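PDB 7BVC: integral membrane indolylacetylinositol arabinosyltransferase EmbB from Mycolicibacterium smegmatis MC2 155, which probably polymerises arabinose into the arabinan of arabinogalactan, as a membrane-embedded arabinosyltransferase of the Emb family in mycobacterial cell wall synthesis. Local coordinates for residues T121-I126 and V135-V140; C145-I150 and D160-T165; Y277-N282 and S705-V710. All blocks are in the same frame, centred on the assembly; numbering follows the deposited sequence.

Contact 1 (T121-I126 and V135-V140)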
loop_
_atom_site.group_PDB
_atom_site.type_symbol
_atom_site.label_atom_id
_atom_site.label_comp_id
_atom_site.label_asym_id
_atom_site.label_seq_id
_atom_site.Cartn_x
_atom_site.Cartn_y
_atom_site.Cartn_z
ATOM N N THR B 121 13.191 -51.985 -3.575
ATOM C CA THR B 121 13.891 -51.977 -4.850
ATOM C C THR B 121 15.023 -50.966 -4.933
ATOM O O THR B 121 15.730 -50.944 -5.948
ATOM C CB THR B 121 12.906 -51.700 -5.997
ATOM O OG1 THR B 121 12.282 -50.427 -5.794
ATOM C CG2 THR B 121 11.836 -52.780 -6.074
ATOM N N ARG B 122 15.233 -50.140 -3.910
ATOM C CA ARG B 122 16.182 -49.046 -4.045
ATOM C C ARG B 122 16.810 -48.703 -2.702
ATOM O O ARG B 122 16.213 -48.878 -1.637
ATOM C CB ARG B 122 15.509 -47.799 -4.631
ATOM C CG ARG B 122 15.512 -47.730 -6.148
ATOM C CD ARG B 122 14.664 -46.567 -6.635
ATOM N NE ARG B 122 13.241 -46.829 -6.449
ATOM C CZ ARG B 122 12.364 -45.928 -6.024
ATOM N NH1 ARG B 122 12.761 -44.697 -5.731
ATOM N NH2 ARG B 122 11.088 -46.256 -5.883
ATOM N N VAL B 123 18.042 -48.211 -2.787
ATOM C CA VAL B 123 18.711 -47.471 -1.727
ATOM C C VAL B 123 18.894 -46.055 -2.248
ATOM O O VAL B 123 19.590 -45.841 -3.251
ATOM C CB VAL B 123 20.061 -48.098 -1.347
ATOM C CG1 VAL B 123 20.777 -47.234 -0.325
ATOM C CG2 VAL B 123 19.863 -49.505 -0.817
ATOM N N ASP B 124 18.244 -45.096 -1.593
ATOM C CA ASP B 124 18.175 -43.727 -2.079
ATOM C C ASP B 124 18.717 -42.764 -1.034
ATOM O O ASP B 124 18.565 -42.982 0.170
ATOM C CB ASP B 124 16.736 -43.335 -2.424
ATOM C CG ASP B 124 16.192 -44.102 -3.606
ATOM O OD1 ASP B 124 16.994 -44.498 -4.475
ATOM O OD2 ASP B 124 14.962 -44.309 -3.664
ATOM N N VAL B 125 19.336 -41.688 -1.512
ATOM C CA VAL B 125 19.848 -40.617 -0.664
ATOM C C VAL B 125 19.239 -39.324 -1.191
ATOM O O VAL B 125 19.699 -38.780 -2.199
ATOM C CB VAL B 125 21.379 -40.546 -0.665
ATOM C CG1 VAL B 125 21.850 -39.405 0.215
ATOM C CG2 VAL B 125 21.971 -41.864 -0.200
ATOM N N ILE B 126 18.204 -38.832 -0.519
ATOM C CA ILE B 126 17.491 -37.632 -0.943
ATOM C C ILE B 126 17.940 -36.466 -0.078
ATOM O O ILE B 126 17.916 -36.553 1.156
ATOM C CB ILE B 126 15.968 -37.828 -0.856
ATOM C CG1 ILE B 126 15.558 -39.136 -1.533
ATOM C CG2 ILE B 126 15.242 -36.646 -1.478
ATOM C CD1 ILE B 126 15.478 -39.047 -3.040
ATOM N N VAL B 135 20.496 -46.339 -6.028
ATOM C CA VAL B 135 21.100 -47.621 -6.378
ATOM C C VAL B 135 20.056 -48.715 -6.188
ATOM O O VAL B 135 19.139 -48.582 -5.378
ATOM C CB VAL B 135 22.375 -47.880 -5.533
ATOM C CG1 VAL B 135 22.774 -49.338 -5.538
ATOM C CG2 VAL B 135 23.529 -47.027 -6.032
ATOM N N ASN B 136 20.170 -49.787 -6.971
ATOM C CA ASN B 136 19.285 -50.930 -6.784
ATOM C C ASN B 136 19.626 -51.678 -5.499
ATOM O O ASN B 136 20.785 -51.760 -5.086
ATOM C CB ASN B 136 19.361 -51.873 -7.984
ATOM C CG ASN B 136 18.657 -51.316 -9.207
ATOM O OD1 ASN B 136 17.574 -50.740 -9.101
ATOM N ND2 ASN B 136 19.266 -51.487 -10.374
ATOM N N ARG B 137 18.590 -52.243 -4.875
ATOM C CA ARG B 137 18.704 -52.748 -3.510
ATOM C C ARG B 137 19.627 -53.961 -3.426
ATOM O O ARG B 137 20.616 -53.957 -2.683
ATOM C CB ARG B 137 17.312 -53.089 -2.972
ATOM C CG ARG B 137 17.315 -54.019 -1.777
ATOM C CD ARG B 137 17.571 -53.252 -0.494
ATOM N NE ARG B 137 17.253 -54.045 0.689
ATOM C CZ ARG B 137 16.031 -54.173 1.192
ATOM N NH1 ARG B 137 15.006 -53.564 0.613
ATOM N NH2 ARG B 137 15.836 -54.914 2.274
ATOM N N ASP B 138 19.314 -55.018 -4.179
ATOM C CA ASP B 138 20.060 -56.266 -4.059
ATOM C C ASP B 138 21.505 -56.150 -4.525
ATOM O O ASP B 138 22.296 -57.059 -4.255
ATOM C CB ASP B 138 19.346 -57.384 -4.827
ATOM C CG ASP B 138 18.968 -56.981 -6.239
ATOM O OD1 ASP B 138 19.827 -56.439 -6.965
ATOM O OD2 ASP B 138 17.804 -57.210 -6.626
ATOM N N ARG B 139 21.871 -55.067 -5.214
ATOM C CA ARG B 139 23.275 -54.863 -5.554
ATOM C C ARG B 139 24.079 -54.456 -4.325
ATOM O O ARG B 139 25.177 -54.977 -4.096
ATOM C CB ARG B 139 23.402 -53.813 -6.657
ATOM C CG ARG B 139 24.783 -53.736 -7.275
ATOM C CD ARG B 139 24.699 -53.450 -8.762
ATOM N NE ARG B 139 23.971 -52.215 -9.033
ATOM C CZ ARG B 139 24.545 -51.074 -9.398
ATOM N NH1 ARG B 139 25.860 -51.008 -9.537
ATOM N NH2 ARG B 139 23.803 -49.999 -9.623
ATOM N N VAL B 140 23.550 -53.529 -3.524
ATOM C CA VAL B 140 24.165 -53.224 -2.235
ATOM C C VAL B 140 24.073 -54.430 -1.313
ATOM O O VAL B 140 25.005 -54.724 -0.552
ATOM C CB VAL B 140 23.510 -51.980 -1.605
ATOM C CG1 VAL B 140 24.061 -51.736 -0.212
ATOM C CG2 VAL B 140 23.737 -50.766 -2.476
#

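Contact 2 (C145-I150 and D160-T165)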
loop_
_atom_site.group_PDB
_atom_site.type_symbol
_atom_site.label_atom_id
_atom_site.label_comp_id
_atom_site.label_asym_id
_atom_site.label_seq_id
_atom_site.Cartn_x
_atom_site.Cartn_y
_atom_site.Cartn_z
ATOM N N CYS B 145 29.640 -54.746 -1.524
ATOM C CA CYS B 145 29.584 -53.397 -0.962
ATOM C C CYS B 145 30.346 -53.314 0.364
ATOM O O CYS B 145 30.295 -54.241 1.173
ATOM C CB CYS B 145 28.131 -52.960 -0.763
ATOM S SG CYS B 145 27.753 -51.311 -1.400
ATOM N N GLN B 146 31.051 -52.206 0.583
ATOM C CA GLN B 146 31.814 -52.020 1.810
ATOM C C GLN B 146 31.230 -50.934 2.698
ATOM O O GLN B 146 30.999 -51.173 3.887
ATOM C CB GLN B 146 33.283 -51.696 1.481
ATOM C CG GLN B 146 34.045 -52.825 0.809
ATOM C CD GLN B 146 35.522 -52.516 0.660
ATOM O OE1 GLN B 146 35.949 -51.933 -0.335
ATOM N NE2 GLN B 146 36.308 -52.900 1.659
ATOM N N ARG B 147 30.969 -49.748 2.149
ATOM C CA ARG B 147 30.477 -48.620 2.924
ATOM C C ARG B 147 29.598 -47.757 2.030
ATOM O O ARG B 147 29.409 -48.044 0.845
ATOM C CB ARG B 147 31.632 -47.790 3.498
ATOM C CG ARG B 147 32.432 -48.461 4.598
ATOM C CD ARG B 147 33.686 -47.668 4.910
ATOM N NE ARG B 147 34.812 -48.096 4.087
ATOM C CZ ARG B 147 35.470 -47.302 3.249
ATOM N NH1 ARG B 147 36.481 -47.778 2.537
ATOM N NH2 ARG B 147 35.117 -46.030 3.124
ATOM N N ILE B 148 29.053 -46.695 2.620
ATOM C CA ILE B 148 28.349 -45.633 1.909
ATOM C C ILE B 148 28.701 -44.330 2.612
ATOM O O ILE B 148 28.443 -44.185 3.812
ATOM C CB ILE B 148 26.823 -45.833 1.897
ATOM C CG1 ILE B 148 26.440 -47.116 1.159
ATOM C CG2 ILE B 148 26.140 -44.640 1.257
ATOM C CD1 ILE B 148 24.985 -47.488 1.297
ATOM N N GLU B 149 29.282 -43.387 1.878
ATOM C CA GLU B 149 29.826 -42.164 2.460
ATOM C C GLU B 149 29.128 -40.958 1.848
ATOM O O GLU B 149 29.222 -40.733 0.641
ATOM C CB GLU B 149 31.338 -42.096 2.254
ATOM C CG GLU B 149 32.089 -43.131 3.079
ATOM C CD GLU B 149 33.575 -43.143 2.801
ATOM O OE1 GLU B 149 34.000 -42.520 1.807
ATOM O OE2 GLU B 149 34.318 -43.776 3.580
ATOM N N ILE B 150 28.475 -40.161 2.688
ATOM C CA ILE B 150 27.428 -39.244 2.239
ATOM C C ILE B 150 27.847 -37.794 2.449
ATOM O O ILE B 150 27.047 -36.964 2.898
ATOM C CB ILE B 150 26.096 -39.559 2.940
ATOM C CG1 ILE B 150 25.916 -41.071 3.056
ATOM C CG2 ILE B 150 24.925 -39.006 2.146
ATOM C CD1 ILE B 150 24.656 -41.484 3.770
ATOM N N ASP B 160 29.117 -41.825 -1.952
ATOM C CA ASP B 160 30.017 -42.833 -2.483
ATOM C C ASP B 160 29.574 -44.208 -2.007
ATOM O O ASP B 160 29.124 -44.370 -0.869
ATOM C CB ASP B 160 31.458 -42.586 -2.030
ATOM C CG ASP B 160 32.014 -41.280 -2.547
ATOM O OD1 ASP B 160 31.549 -40.817 -3.603
ATOM O OD2 ASP B 160 32.916 -40.717 -1.899
ATOM N N PHE B 161 29.751 -45.197 -2.875
ATOM C CA PHE B 161 29.291 -46.559 -2.634
ATOM C C PHE B 161 30.465 -47.520 -2.720
ATOM O O PHE B 161 30.417 -48.491 -3.482
ATOM C CB PHE B 161 28.209 -46.958 -3.638
ATOM C CG PHE B 161 26.836 -46.477 -3.279
ATOM C CD1 PHE B 161 26.406 -45.217 -3.654
ATOM C CD2 PHE B 161 25.970 -47.290 -2.573
ATOM C CE1 PHE B 161 25.141 -44.777 -3.325
ATOM C CE2 PHE B 161 24.706 -46.854 -2.243
ATOM C CZ PHE B 161 24.291 -45.598 -2.620
ATOM N N VAL B 162 31.516 -47.243 -1.947
ATOM C CA VAL B 162 32.817 -47.901 -2.055
ATOM C C VAL B 162 32.665 -49.406 -2.224
ATOM O O VAL B 162 31.966 -50.064 -1.447
ATOM C CB VAL B 162 33.682 -47.586 -0.823
ATOM C CG1 VAL B 162 35.109 -48.052 -1.040
ATOM C CG2 VAL B 162 33.635 -46.101 -0.504
ATOM N N GLY B 163 33.321 -49.952 -3.245
ATOM C CA GLY B 163 33.193 -51.342 -3.611
ATOM C C GLY B 163 32.376 -51.584 -4.864
ATOM O O GLY B 163 32.540 -52.630 -5.502
ATOM N N LEU B 164 31.509 -50.647 -5.227
ATOM C CA LEU B 164 30.654 -50.768 -6.397
ATOM C C LEU B 164 31.179 -49.905 -7.537
ATOM O O LEU B 164 31.823 -48.876 -7.319
ATOM C CB LEU B 164 29.218 -50.357 -6.065
ATOM C CG LEU B 164 28.228 -51.460 -5.691
ATOM C CD1 LEU B 164 28.548 -52.029 -4.322
ATOM C CD2 LEU B 164 26.802 -50.934 -5.735
ATOM N N THR B 165 30.897 -50.344 -8.759
ATOM C CA THR B 165 31.156 -49.576 -9.965
ATOM C C THR B 165 29.857 -49.427 -10.747
ATOM O O THR B 165 28.923 -50.218 -10.590
ATOM C CB THR B 165 32.224 -50.241 -10.843
ATOM O OG1 THR B 165 31.782 -51.544 -11.238
ATOM C CG2 THR B 165 33.539 -50.363 -10.090
#

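Contact 3 (Y277-N282 and S705-V710)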
loop_
_atom_site.group_PDB
_atom_site.type_symbol
_atom_site.label_atom_id
_atom_site.label_comp_id
_atom_site.label_asym_id
_atom_site.label_seq_id
_atom_site.Cartn_x
_atom_site.Cartn_y
_atom_site.Cartn_z
ATOM N N TYR B 277 2.805 6.880 32.561
ATOM C CA TYR B 277 3.750 5.783 32.724
ATOM C C TYR B 277 3.086 4.561 33.347
ATOM O O TYR B 277 3.554 3.435 33.147
ATOM C CB TYR B 277 4.932 6.244 33.574
ATOM C CG TYR B 277 5.939 5.165 33.883
ATOM C CD1 TYR B 277 6.823 4.715 32.915
ATOM C CD2 TYR B 277 6.010 4.600 35.147
ATOM C CE1 TYR B 277 7.741 3.732 33.195
ATOM C CE2 TYR B 277 6.928 3.615 35.435
ATOM C CZ TYR B 277 7.791 3.186 34.455
ATOM O OH TYR B 277 8.708 2.204 34.740
ATOM N N VAL B 278 2.002 4.758 34.086
ATOM C CA VAL B 278 1.310 3.673 34.774
ATOM C C VAL B 278 0.109 3.175 33.981
ATOM O O VAL B 278 -0.026 1.977 33.737
ATOM C CB VAL B 278 0.895 4.120 36.193
ATOM C CG1 VAL B 278 0.220 2.979 36.927
ATOM C CG2 VAL B 278 2.103 4.613 36.964
ATOM N N ILE B 279 -0.780 4.082 33.565
ATOM C CA ILE B 279 -2.017 3.687 32.898
ATOM C C ILE B 279 -1.932 3.790 31.384
ATOM O O ILE B 279 -2.884 3.403 30.695
ATOM C CB ILE B 279 -3.212 4.516 33.406
ATOM C CG1 ILE B 279 -3.216 5.896 32.748
ATOM C CG2 ILE B 279 -3.175 4.641 34.918
ATOM C CD1 ILE B 279 -4.431 6.723 33.074
ATOM N N GLY B 280 -0.826 4.287 30.844
ATOM C CA GLY B 280 -0.759 4.565 29.425
ATOM C C GLY B 280 -0.448 3.348 28.580
ATOM O O GLY B 280 -0.130 2.267 29.072
ATOM N N ALA B 281 -0.546 3.547 27.268
ATOM C CA ALA B 281 -0.288 2.487 26.308
ATOM C C ALA B 281 1.211 2.220 26.193
ATOM O O ALA B 281 2.046 2.915 26.778
ATOM C CB ALA B 281 -0.866 2.853 24.944
ATOM N N ASN B 282 1.547 1.195 25.420
ATOM C CA ASN B 282 2.925 0.810 25.156
ATOM C C ASN B 282 3.168 0.784 23.652
ATOM O O ASN B 282 2.253 0.963 22.846
ATOM C CB ASN B 282 3.241 -0.549 25.783
ATOM C CG ASN B 282 3.075 -0.549 27.285
ATOM O OD1 ASN B 282 3.204 0.485 27.936
ATOM N ND2 ASN B 282 2.790 -1.717 27.847
ATOM N N SER B 705 -9.129 8.703 26.771
ATOM C CA SER B 705 -9.254 7.434 26.066
ATOM C C SER B 705 -8.613 6.301 26.854
ATOM O O SER B 705 -9.170 5.201 26.935
ATOM C CB SER B 705 -8.624 7.544 24.679
ATOM O OG SER B 705 -8.694 6.311 23.991
ATOM N N MET B 706 -7.445 6.547 27.444
ATOM C CA MET B 706 -6.789 5.489 28.206
ATOM C C MET B 706 -7.283 5.377 29.642
ATOM O O MET B 706 -7.025 4.357 30.287
ATOM C CB MET B 706 -5.272 5.682 28.202
ATOM C CG MET B 706 -4.622 5.309 26.884
ATOM S SD MET B 706 -5.162 3.708 26.259
ATOM C CE MET B 706 -4.480 2.617 27.497
ATOM N N ALA B 707 -7.978 6.389 30.163
ATOM C CA ALA B 707 -8.542 6.285 31.502
ATOM C C ALA B 707 -9.946 5.699 31.513
ATOM O O ALA B 707 -10.404 5.247 32.567
ATOM C CB ALA B 707 -8.559 7.656 32.179
ATOM N N ILE B 708 -10.642 5.699 30.374
ATOM C CA ILE B 708 -11.983 5.125 30.332
ATOM C C ILE B 708 -11.921 3.602 30.283
ATOM O O ILE B 708 -12.760 2.915 30.879
ATOM C CB ILE B 708 -12.762 5.706 29.136
ATOM C CG1 ILE B 708 -13.267 7.110 29.464
ATOM C CG2 ILE B 708 -13.927 4.811 28.752
ATOM C CD1 ILE B 708 -13.894 7.819 28.286
ATOM N N GLY B 709 -10.928 3.050 29.582
ATOM C CA GLY B 709 -10.826 1.604 29.473
ATOM C C GLY B 709 -10.532 0.931 30.799
ATOM O O GLY B 709 -11.005 -0.177 31.061
ATOM N N VAL B 710 -9.745 1.589 31.652
ATOM C CA VAL B 710 -9.432 1.028 32.964
ATOM C C VAL B 710 -10.697 0.887 33.800
ATOM O O VAL B 710 -10.870 -0.092 34.536
ATOM C CB VAL B 710 -8.375 1.893 33.676
ATOM C CG1 VAL B 710 -8.129 1.388 35.085
ATOM C CG2 VAL B 710 -7.084 1.910 32.879
#

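Contact 1 (T121-I126 and V135-V140)
Val-123 and Val-135 face each other as an antiparallel hydrogen-bonded pair, and both polar groups of each backbone are used. The N-H of Val-123 reaches the carbonyl O of Val-135 at 2.8 Å, almost straight at 168° and in the plane of that carbonyl. The return bond, from Val-135 N to Val-123 O, measures 3.0 Å and is more bent, at 148°. One residue pair further along, the strands part: Asn-136 stands at the N-cap position of the short helix 137-140, although its side chain makes no capping bond. The first N-H of that helix, on Arg-137, gives only a weak bond to Thr-121 O at 3.3 Å.

The pair belongs to a beta hairpin of the concanavalin-like domain, with strand 122-127 as its first arm and a second arm broken into 131-132 and 134-136. Strand 114-118 flanks 122-127 as well, with Asp-124 of the latter joined to Asn-117 by backbone bonding.

The side chains of Val-123 and Val-135 lie on one face of the sheet, where a methyl of Val-123, CG2, packs loosely on Val-140 CG2 of the helix. Asp-124 and Arg-122 occupy the other face. There the Asp-124 carboxylate is divided between two partners: Asp-124 OD2 forms a salt bridge with Arg-122 NH1, 3.0 Å, the arginine chain being bent at chi3 (-72°), while OD1 is hydrogen-bonded to Ser-134 OG just ahead of the second segment. Arg-137 turns its guanidinium away from strand 122-127, and its NH1 makes a weak hydrogen bond to Pro-93 O.

Contact 2 (C145-I150 and D160-T165)
Ile-148 runs alongside Phe-161, both side chains heading in the same direction. The isoleucine lies across one face of the ring: CG2 sits above it near the middle, while CG1 and CD1, on the same side, hang at and just past the CD2-CE2 rim, with Ile-148 CD1 3.6 Å from Phe-161 CE2. CG1 takes that place by standing beside its own backbone N, chi1 -63°.

A second parallel pair is Arg-147 and Val-162. The guanidinium turns a face to the valine, whose CB is 4.2 Å above the plane toward the rim, and in the plane at its edge lies the carboxylate of Glu-149, salt-bridged through OE2 to Arg-147 NH2. The positive charge may also ease the approach of Glu-149 to the like-charged Asp-160. Gln-146, by contrast, crosses Val-162 obliquely.

Backbone bonds set the register. Glu-149 and Asp-160 form a single antiparallel bridge, with Asp-160 N to Glu-149 O at 2.8 Å and a reciprocal bond at 2.9 Å from Glu-149 N to Asp-160 O. Beyond it, Phe-161 to Leu-164 make a type II turn, and Val-162 O within it accepts the N-H of Gln-146.

Leu-164 CD1 rests against Cys-145 SG, whose disulfide partner is Cys-85. Within the concanavalin-like domain, strand 147-149 edges a three-stranded sheet beside strand 80-84, and Val-140 of helix 137-140 packs on both Cys-145 and Phe-161.

Contact 3 (Y277-N282 and S705-V710)
Ile-279 and Met-706 bury the most surface here, and each sends its CB toward the opposite segment. Met-706 does the reaching: CG stands anti to its carbonyl carbon, and the chain then folds at chi2 (-48°) and chi3 (-66°), so that the terminal methyl rather than the sulfur meets the other backbone. Met-706 CE lies 3.7 Å from Ile-279 O and 4.0 Å from Ala-281 N, against the peptides where the chain leaves its helix. Gly-280 is the first residue beyond helical angles, and its CA comes within 6.2 Å of the CA of Met-706.

The contact joins two predicted transmembrane helices of the GT-C type membrane region: the C-terminal end of helix 264-279 and the late part of helix 690-712, far apart in sequence. No hydrogen bond links the two segments, so van der Waals packing, including the Met-706 methyl on peptide atoms, carries the contact.

Ile-279 meets the next residue of the second helix through the tip of its long branch, extended at chi2 (174°), with CD1 4.3 Å from Ala-707 CB. Ala-281, the third in buried area, adds its CB at 4.4 Å from Met-706 CE, and also touches Trp-632 and Ser-636 of the loop after helix 608-625.

Contacts 1 and 2 are neighbours within the concanavalin-like domain, their centres about 11 Å apart, and follow one another along the chain through helix 137-140. They share a hydrophobic interior: Val-135 CG2 touches Phe-161 CZ at 3.8 Å, and Val-125 CG1 meets Ile-150 CG2 at 3.7 Å. Contact 3 belongs to the membrane region on the opposite side of the chain's centre; its centre is about 67 Å from that of contact 1 and about 70 Å from that of contact 2. None of the three contacts contains a residue of the ethambutol pocket, but segment 277-282 of contact 3 runs to within three residues of Asp-285, which lines it.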